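Local coordinates for protein deoxyhypusine hydroxylase (Homo sapiens, PDB 4D50) that hydroxylates the deoxyhypusine residue of translation initiation factor eIF5A at a di-iron centre, completing the second step of hypusine formation, at residues A[71-76]-A[103-108]; A[77-82]-A[98-103]; A[232-237]-A[261-266]. One frame throughout, in Å; residues are numbered along the deposited sequence.

Interaction 1: A[71-76]-A[103-108]; sequences QDARAI and IGDPEV. With GAI (guanidine), chain I.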
loop_
_atom_site.group_PDB
_atom_site.type_symbol
_atom_site.label_atom_id
_atom_site.label_comp_id
_atom_site.label_asym_id
_atom_site.label_seq_id
_atom_site.Cartn_x
_atom_site.Cartn_y
_atom_site.Cartn_z
ATOM N N GLN A 71 -1.139 2.540 13.060
ATOM C CA GLN A 71 -1.135 1.507 14.117
ATOM C C GLN A 71 -1.981 1.878 15.351
ATOM O O GLN A 71 -1.659 1.454 16.474
ATOM C CB GLN A 71 0.258 1.109 14.478
ATOM C CG GLN A 71 0.908 0.325 13.306
ATOM C CD GLN A 71 2.137 -0.421 13.762
ATOM O OE1 GLN A 71 3.136 0.195 14.099
ATOM N NE2 GLN A 71 2.088 -1.720 13.700
ATOM N N ASP A 72 -3.016 2.684 15.121
ATOM C CA ASP A 72 -3.849 3.194 16.177
ATOM C C ASP A 72 -5.147 2.419 16.200
ATOM O O ASP A 72 -5.991 2.445 15.291
ATOM C CB ASP A 72 -4.032 4.682 16.024
ATOM C CG ASP A 72 -4.621 5.335 17.261
ATOM O OD1 ASP A 72 -5.449 4.701 17.935
ATOM O OD2 ASP A 72 -4.234 6.509 17.533
ATOM N N ALA A 73 -5.322 1.671 17.277
ATOM C CA ALA A 73 -6.518 0.790 17.430
ATOM C C ALA A 73 -7.831 1.568 17.313
ATOM O O ALA A 73 -8.854 0.999 17.071
ATOM C CB ALA A 73 -6.420 -0.015 18.780
ATOM N N ARG A 74 -7.781 2.867 17.497
ATOM C CA ARG A 74 -8.987 3.723 17.327
ATOM C C ARG A 74 -9.591 3.656 15.914
ATOM O O ARG A 74 -10.722 3.995 15.729
ATOM C CB ARG A 74 -8.764 5.172 17.729
ATOM C CG ARG A 74 -8.577 5.353 19.247
ATOM C CD ARG A 74 -8.945 6.755 19.767
ATOM N NE ARG A 74 -10.291 6.743 20.314
ATOM C CZ ARG A 74 -10.594 6.253 21.512
ATOM N NH1 ARG A 74 -9.621 5.773 22.298
ATOM N NH2 ARG A 74 -11.868 6.227 21.925
ATOM N N ALA A 75 -8.787 3.232 14.927
ATOM C CA ALA A 75 -9.213 3.158 13.548
ATOM C C ALA A 75 -9.961 1.899 13.271
ATOM O O ALA A 75 -10.473 1.714 12.133
ATOM C CB ALA A 75 -8.016 3.278 12.596
ATOM N N ILE A 76 -9.971 0.960 14.239
ATOM C CA ILE A 76 -10.434 -0.367 13.910
ATOM C C ILE A 76 -11.872 -0.455 13.448
ATOM O O ILE A 76 -12.190 -1.139 12.489
ATOM C CB ILE A 76 -10.138 -1.347 15.105
ATOM C CG1 ILE A 76 -8.671 -1.771 15.063
ATOM C CG2 ILE A 76 -11.031 -2.586 15.054
ATOM C CD1 ILE A 76 -8.183 -2.470 16.324
ATOM N N ILE A 103 -2.245 -2.867 12.115
ATOM C CA ILE A 103 -2.452 -2.344 13.470
ATOM C C ILE A 103 -2.053 -3.391 14.513
ATOM O O ILE A 103 -1.440 -3.030 15.511
ATOM C CB ILE A 103 -3.883 -1.899 13.670
ATOM C CG1 ILE A 103 -4.138 -0.637 12.831
ATOM C CG2 ILE A 103 -4.195 -1.555 15.147
ATOM C CD1 ILE A 103 -5.626 -0.319 12.644
ATOM N N GLY A 104 -2.206 -4.660 14.187
ATOM C CA GLY A 104 -1.545 -5.719 14.992
ATOM C C GLY A 104 -2.286 -6.084 16.249
ATOM O O GLY A 104 -1.750 -6.831 17.098
ATOM N N ASP A 105 -3.510 -5.604 16.380
ATOM C CA ASP A 105 -4.323 -5.876 17.555
ATOM C C ASP A 105 -5.151 -7.132 17.339
ATOM O O ASP A 105 -6.002 -7.177 16.470
ATOM C CB ASP A 105 -5.231 -4.674 17.804
ATOM C CG ASP A 105 -6.038 -4.772 19.091
ATOM O OD1 ASP A 105 -6.397 -5.892 19.558
ATOM O OD2 ASP A 105 -6.406 -3.687 19.560
ATOM N N PRO A 106 -4.953 -8.162 18.177
ATOM C CA PRO A 106 -5.668 -9.445 17.994
ATOM C C PRO A 106 -7.205 -9.431 18.149
ATOM O O PRO A 106 -7.847 -10.402 17.817
ATOM C CB PRO A 106 -5.014 -10.363 19.031
ATOM C CG PRO A 106 -4.381 -9.464 20.036
ATOM C CD PRO A 106 -4.136 -8.116 19.402
ATOM N N GLU A 107 -7.760 -8.354 18.690
ATOM C CA GLU A 107 -9.203 -8.088 18.731
ATOM C C GLU A 107 -9.866 -8.353 17.383
ATOM O O GLU A 107 -10.978 -8.782 17.327
ATOM C CB GLU A 107 -9.374 -6.608 19.074
ATOM C CG GLU A 107 -10.790 -6.028 19.044
ATOM C CD GLU A 107 -10.766 -4.505 19.029
ATOM O OE1 GLU A 107 -9.842 -3.919 19.661
ATOM O OE2 GLU A 107 -11.652 -3.883 18.373
ATOM N N VAL A 108 -9.119 -8.100 16.301
ATOM C CA VAL A 108 -9.624 -8.271 14.918
ATOM C C VAL A 108 -9.391 -9.632 14.322
ATOM O O VAL A 108 -9.815 -9.880 13.218
ATOM C CB VAL A 108 -9.058 -7.178 13.967
ATOM C CG1 VAL A 108 -9.299 -5.805 14.537
ATOM C CG2 VAL A 108 -7.562 -7.370 13.664
HETATM C C GAI I . -6.078 8.000 19.106
HETATM N N1 GAI I . -6.489 7.108 19.870
HETATM N N2 GAI I . -6.775 8.272 18.007
HETATM N N3 GAI I . -4.927 8.622 19.378
#
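Ile76 and Ile103 lead the contact between two equivalent turns of adjacent HEAT-like repeats, each linking one helix to the next in the superhelical stack. Both turns begin with a residue of positive phi, Gln71 and Gly104, and both then fold around an aspartate.

Most of the contact is apolar. Ile103 lies against the backbone of 71-76: CG1 meets Gln71 CA at 3.9 Å, CG2 faces Ala73 CA, and CD1 ends 3.8 Å from Asp72 O, with Ala75 CB and Ile76 CG1 slightly farther off. Ile76 turns to the other loop. Its CG1 is anti to the carbonyl carbon (chi1 -80°), whereas CG2 lies beside that carbon and packs 3.7 Å from Val108 CG1.

Carboxylates touch the same surface without bonding across it. Glu107 meets Ile76 tip to tip, OE2 to CG2, while Asp105 crosses Ile76 at about a right angle and brings OD2 to 3.8 Å from Ala73 CB.

The aspartates order their own turns. Asp72 and Asp105 both hold CG anti to the backbone N and form Asx turns; Asp72 OD1 takes the N-H of Arg74. A guanidine molecule beside Asp72 and Arg74 sits too close to its neighbours in the model for its weak bond to Asp72 OD1 to carry much. Gln71 sends NE2 beyond the loops, to Ala102 O and Glu143 OE2. In the second turn, the backbone N of Glu107 donates to Asp105 OD1 at 2.9 Å, reaching that oxygen on its anti side, 33° out of the carboxylate plane.

Interaction 2: A[77-82]-A[98-103]; sequences PMLVDV and EALGAI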
loop_
_atom_site.group_PDB
_atom_site.type_symbol
_atom_site.label_atom_id
_atom_site.label_comp_id
_atom_site.label_asym_id
_atom_site.label_seq_id
_atom_site.Cartn_x
_atom_site.Cartn_y
_atom_site.Cartn_z
ATOM N N PRO A 77 -12.819 0.240 14.170
ATOM C CA PRO A 77 -14.204 0.221 13.729
ATOM C C PRO A 77 -14.443 0.697 12.287
ATOM O O PRO A 77 -15.198 0.101 11.577
ATOM C CB PRO A 77 -14.922 1.121 14.750
ATOM C CG PRO A 77 -14.061 1.031 15.943
ATOM C CD PRO A 77 -12.636 0.965 15.433
ATOM N N MET A 78 -13.781 1.742 11.871
ATOM C CA MET A 78 -13.969 2.312 10.528
ATOM C C MET A 78 -13.422 1.311 9.547
ATOM O O MET A 78 -14.035 1.072 8.528
ATOM C CB MET A 78 -13.226 3.641 10.378
ATOM C CG MET A 78 -13.431 4.294 9.026
ATOM S SD MET A 78 -15.108 4.741 8.494
ATOM C CE MET A 78 -15.937 5.393 9.893
ATOM N N LEU A 79 -12.294 0.714 9.872
ATOM C CA LEU A 79 -11.638 -0.241 8.899
ATOM C C LEU A 79 -12.488 -1.526 8.754
ATOM O O LEU A 79 -12.600 -2.111 7.683
ATOM C CB LEU A 79 -10.237 -0.605 9.309
ATOM C CG LEU A 79 -9.233 0.540 9.152
ATOM C CD1 LEU A 79 -7.928 0.304 9.870
ATOM C CD2 LEU A 79 -8.973 0.750 7.662
ATOM N N VAL A 80 -13.137 -1.922 9.844
ATOM C CA VAL A 80 -14.078 -3.038 9.771
ATOM C C VAL A 80 -15.234 -2.700 8.821
ATOM O O VAL A 80 -15.671 -3.540 7.991
ATOM C CB VAL A 80 -14.489 -3.488 11.215
ATOM C CG1 VAL A 80 -15.608 -4.508 11.145
ATOM C CG2 VAL A 80 -13.310 -4.116 11.939
ATOM N N ASP A 81 -15.824 -1.528 9.001
ATOM C CA ASP A 81 -16.949 -1.061 8.207
ATOM C C ASP A 81 -16.530 -1.058 6.738
ATOM O O ASP A 81 -17.270 -1.544 5.921
ATOM C CB ASP A 81 -17.401 0.371 8.551
ATOM C CG ASP A 81 -18.128 0.494 9.883
ATOM O OD1 ASP A 81 -18.490 -0.536 10.457
ATOM O OD2 ASP A 81 -18.359 1.646 10.341
ATOM N N VAL A 82 -15.331 -0.588 6.414
ATOM C CA VAL A 82 -14.854 -0.656 5.002
ATOM C C VAL A 82 -14.653 -2.082 4.490
ATOM O O VAL A 82 -15.033 -2.417 3.405
ATOM C CB VAL A 82 -13.591 0.189 4.822
ATOM C CG1 VAL A 82 -13.034 -0.020 3.419
ATOM C CG2 VAL A 82 -13.894 1.637 5.117
ATOM N N GLU A 98 -5.848 -5.509 5.072
ATOM C CA GLU A 98 -4.404 -5.345 5.378
ATOM C C GLU A 98 -4.126 -4.383 6.546
ATOM O O GLU A 98 -3.281 -4.652 7.372
ATOM C CB GLU A 98 -3.590 -4.876 4.141
ATOM C CG GLU A 98 -2.094 -4.783 4.437
ATOM C CD GLU A 98 -1.237 -4.443 3.237
ATOM O OE1 GLU A 98 -1.536 -4.929 2.126
ATOM O OE2 GLU A 98 -0.202 -3.780 3.471
ATOM N N ALA A 99 -4.866 -3.253 6.605
ATOM C CA ALA A 99 -4.689 -2.276 7.606
ATOM C C ALA A 99 -5.008 -2.849 8.967
ATOM O O ALA A 99 -4.366 -2.501 9.900
ATOM C CB ALA A 99 -5.494 -1.022 7.305
ATOM N N LEU A 100 -6.073 -3.679 9.062
ATOM C CA LEU A 100 -6.398 -4.366 10.291
ATOM C C LEU A 100 -5.220 -5.238 10.763
ATOM O O LEU A 100 -4.891 -5.155 11.934
ATOM C CB LEU A 100 -7.744 -5.158 10.154
ATOM C CG LEU A 100 -8.984 -4.242 10.066
ATOM C CD1 LEU A 100 -10.206 -5.037 9.615
ATOM C CD2 LEU A 100 -9.266 -3.508 11.426
ATOM N N GLY A 101 -4.557 -5.902 9.818
ATOM C CA GLY A 101 -3.334 -6.646 10.096
ATOM C C GLY A 101 -2.180 -5.791 10.577
ATOM O O GLY A 101 -1.415 -6.223 11.475
ATOM N N ALA A 102 -2.106 -4.551 10.060
ATOM C CA ALA A 102 -0.964 -3.696 10.316
ATOM C C ALA A 102 -1.038 -3.142 11.655
ATOM O O ALA A 102 -0.023 -2.972 12.306
ATOM C CB ALA A 102 -0.861 -2.634 9.247
ATOM N N ILE A 103 -2.245 -2.867 12.115
ATOM C CA ILE A 103 -2.452 -2.344 13.470
ATOM C C ILE A 103 -2.053 -3.391 14.513
ATOM O O ILE A 103 -1.440 -3.030 15.511
ATOM C CB ILE A 103 -3.883 -1.899 13.670
ATOM C CG1 ILE A 103 -4.138 -0.637 12.831
ATOM C CG2 ILE A 103 -4.195 -1.555 15.147
ATOM C CD1 ILE A 103 -5.626 -0.319 12.644
#
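Leu79 is the bump that fits helix 76-84 to helix 90-103. The two short helical segments run nearly antiparallel, at 153° between their N-to-C directions, and their axes come within 9.9 Å, with no hydrogen bond passing between them. The contacts between them are apolar side chains fitted by shape, as between successive helices of a HEAT-like stack.

The hollow that takes Leu79 is built by Ala99, Leu100 and Ile103, and Ala96, one turn earlier, completes the four-residue outline of a knobs-into-holes site. Ala99 forms the shallow floor: its single CB lies below the fork of the leucine, 3.8 Å from Leu79 CD1 and 3.9 Å from Leu79 CD2. Ile103 closes one end of the hollow, reaching tip to tip toward Leu79, with the two CD1 atoms 3.7 Å apart. Leu100 is the wall nearer the backbone of the opposite helix, since its CD2 touches Leu79 CB at 3.7 Å instead of meeting the branched end. Leu79 carries CG anti to its carbonyl carbon (chi1 -71°), beside the backbone N. Both methyls beyond it rest on the alanine floor.

Leu100 is in turn a bump for the other side. Although its CB does not aim straight at helix 76-84, its fork enters the notch between Leu79 and Val80. There it crosses Val80 at about a right angle, with Leu100 CD1 4.0 Å from Val80 CG2.

Two neighbouring helices extend this fit. The preceding helix 57-70 adds Ala64 and Leu67, which touch Leu79, and the following helix 109-115 adds Ile111 against Val80 and Leu112 against Leu100.

Interaction 3: A[232-237]-A[261-266]; sequences AALARC and AALQAH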
loop_
_atom_site.group_PDB
_atom_site.type_symbol
_atom_site.label_atom_id
_atom_site.label_comp_id
_atom_site.label_asym_id
_atom_site.label_seq_id
_atom_site.Cartn_x
_atom_site.Cartn_y
_atom_site.Cartn_z
ATOM N N ALA A 232 6.519 -1.640 -18.505
ATOM C CA ALA A 232 5.816 -2.691 -19.307
ATOM C C ALA A 232 4.531 -3.167 -18.645
ATOM O O ALA A 232 3.545 -3.415 -19.285
ATOM C CB ALA A 232 6.716 -3.861 -19.507
ATOM N N ALA A 233 4.574 -3.429 -17.345
ATOM C CA ALA A 233 3.337 -3.807 -16.600
ATOM C C ALA A 233 2.290 -2.685 -16.719
ATOM O O ALA A 233 1.129 -2.952 -16.888
ATOM C CB ALA A 233 3.633 -4.182 -15.145
ATOM N N LEU A 234 2.697 -1.456 -16.432
ATOM C CA LEU A 234 1.825 -0.252 -16.568
ATOM C C LEU A 234 1.186 -0.212 -17.964
ATOM O O LEU A 234 -0.027 -0.001 -18.081
ATOM C CB LEU A 234 2.563 1.030 -16.185
ATOM C CG LEU A 234 1.715 2.305 -16.409
ATOM C CD1 LEU A 234 0.410 2.396 -15.617
ATOM C CD2 LEU A 234 2.547 3.488 -16.083
ATOM N N ALA A 235 1.980 -0.564 -18.961
ATOM C CA ALA A 235 1.541 -0.512 -20.339
ATOM C C ALA A 235 0.613 -1.630 -20.740
ATOM O O ALA A 235 -0.058 -1.492 -21.750
ATOM C CB ALA A 235 2.732 -0.383 -21.287
ATOM N N ARG A 236 0.540 -2.704 -19.957
ATOM C CA ARG A 236 -0.281 -3.902 -20.323
ATOM C C ARG A 236 -1.740 -3.667 -19.978
ATOM O O ARG A 236 -2.143 -3.739 -18.819
ATOM C CB ARG A 236 0.255 -5.219 -19.714
ATOM C CG ARG A 236 1.469 -5.793 -20.425
ATOM C CD ARG A 236 1.799 -7.259 -20.137
ATOM N NE ARG A 236 2.303 -7.349 -18.768
ATOM C CZ ARG A 236 3.555 -7.106 -18.380
ATOM N NH1 ARG A 236 4.489 -6.780 -19.257
ATOM N NH2 ARG A 236 3.866 -7.230 -17.075
ATOM N N CYS A 237 -2.536 -3.327 -20.983
ATOM C CA CYS A 237 -3.988 -3.052 -20.783
ATOM C C CYS A 237 -4.738 -4.262 -20.243
ATOM O O CYS A 237 -5.782 -4.071 -19.669
ATOM C CB CYS A 237 -4.706 -2.575 -22.093
ATOM S SG CYS A 237 -4.859 -3.844 -23.452
ATOM N N ALA A 261 8.214 9.733 -18.418
ATOM C CA ALA A 261 7.630 9.550 -19.752
ATOM C C ALA A 261 6.558 8.473 -19.777
ATOM O O ALA A 261 5.529 8.640 -20.427
ATOM C CB ALA A 261 8.714 9.248 -20.789
ATOM N N ALA A 262 6.772 7.350 -19.069
ATOM C CA ALA A 262 5.745 6.279 -19.026
ATOM C C ALA A 262 4.466 6.720 -18.344
ATOM O O ALA A 262 3.376 6.366 -18.756
ATOM C CB ALA A 262 6.304 5.002 -18.363
ATOM N N LEU A 263 4.590 7.454 -17.253
ATOM C CA LEU A 263 3.433 7.961 -16.553
ATOM C C LEU A 263 2.649 8.948 -17.478
ATOM O O LEU A 263 1.433 8.949 -17.492
ATOM C CB LEU A 263 3.860 8.702 -15.300
ATOM C CG LEU A 263 4.535 7.819 -14.242
ATOM C CD1 LEU A 263 5.316 8.587 -13.209
ATOM C CD2 LEU A 263 3.414 7.041 -13.629
ATOM N N GLN A 264 3.348 9.820 -18.190
ATOM C CA GLN A 264 2.621 10.779 -19.065
ATOM C C GLN A 264 1.891 9.977 -20.113
ATOM O O GLN A 264 0.799 10.337 -20.523
ATOM C CB GLN A 264 3.588 11.772 -19.723
ATOM C CG GLN A 264 3.012 12.720 -20.780
ATOM C CD GLN A 264 1.923 13.571 -20.208
ATOM O OE1 GLN A 264 0.998 13.999 -20.928
ATOM N NE2 GLN A 264 2.000 13.845 -18.917
ATOM N N ALA A 265 2.520 8.918 -20.613
ATOM C CA ALA A 265 1.894 8.086 -21.636
ATOM C C ALA A 265 0.548 7.564 -21.200
ATOM O O ALA A 265 -0.318 7.305 -22.020
ATOM C CB ALA A 265 2.808 6.924 -22.051
ATOM N N HIS A 266 0.353 7.359 -19.894
ATOM C CA HIS A 266 -0.874 6.713 -19.410
ATOM C C HIS A 266 -1.768 7.717 -18.680
ATOM O O HIS A 266 -2.770 7.337 -18.089
ATOM C CB HIS A 266 -0.491 5.468 -18.530
ATOM C CG HIS A 266 0.156 4.398 -19.329
ATOM N ND1 HIS A 266 -0.557 3.480 -20.062
ATOM C CD2 HIS A 266 1.460 4.206 -19.669
ATOM C CE1 HIS A 266 0.260 2.772 -20.815
ATOM N NE2 HIS A 266 1.491 3.144 -20.554
#
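Leu234 lies over one face of the His266 ring, and this CH-pi contact joins the ends of helices 227-235 and 257-265 in the fourth and fifth HEAT-like repeats. The two side chains slide past each other in opposite directions. Leu234 CG is 4.1 Å from the ring centroid and 25° off the ring normal, displaced toward the rim of the imidazole and not poised over its middle.

The close part of the contact is gathered round this ring. Leu234 keeps CG anti to its backbone N (chi1 176°), beside the carbonyl carbon, while the CB of His266 points toward 232-237. Ala235 offers CA and CB obliquely to the ring, and its CA makes the closest approach between the two segments, although the residue is exposed to solvent. Leu234 CD2 continues past the ring to the helix itself and lies 4.0 Å from Ala262 O, an oxygen that also borders the ring at its edge. Ala248 and Leu251 of helix 241-254, the helix that carries the iron ligands His245 and Glu246, and Val274 of helix 272-289 also touch Leu234, which is buried.

Away from the ring the fit slackens. No hydrogen bond crosses between the two segments. Ala262 points its methyl toward helix 227-235, yet Ala262 CB gets no closer than 4.6 Å to Leu234 CD2. The backbone around the leucine is tied elsewhere: Leu234 O accepts a hydrogen bond from Arg244, whose side chain also touches His266. Leu263 belongs to the loose part too: its CB turns away from 232-237, and the branched end meets the other leucine only lightly, Leu234 CD2 standing 4.4 Å from Leu263 CD2.

In the fold
Interactions 1 and 2 form one continuous patch in the first two HEAT-like repeats. Their centres are about 7 Å apart, they share Ile103, and Val108 of the first packs on Leu100 of the second. Along the chain, interaction 2 is nested inside the loop closed by interaction 1, so turn and helix pair fit together. Interaction 3 follows, between the fourth and fifth repeats, on the opposite side of the chain's centre, with its centre about 36 Å from that of interaction 1 and 31 Å from that of interaction 2. One repeat array gives the di-iron site His61, His94 and Glu95, the other His212, His245 and Glu246, consistent with the site lying between them.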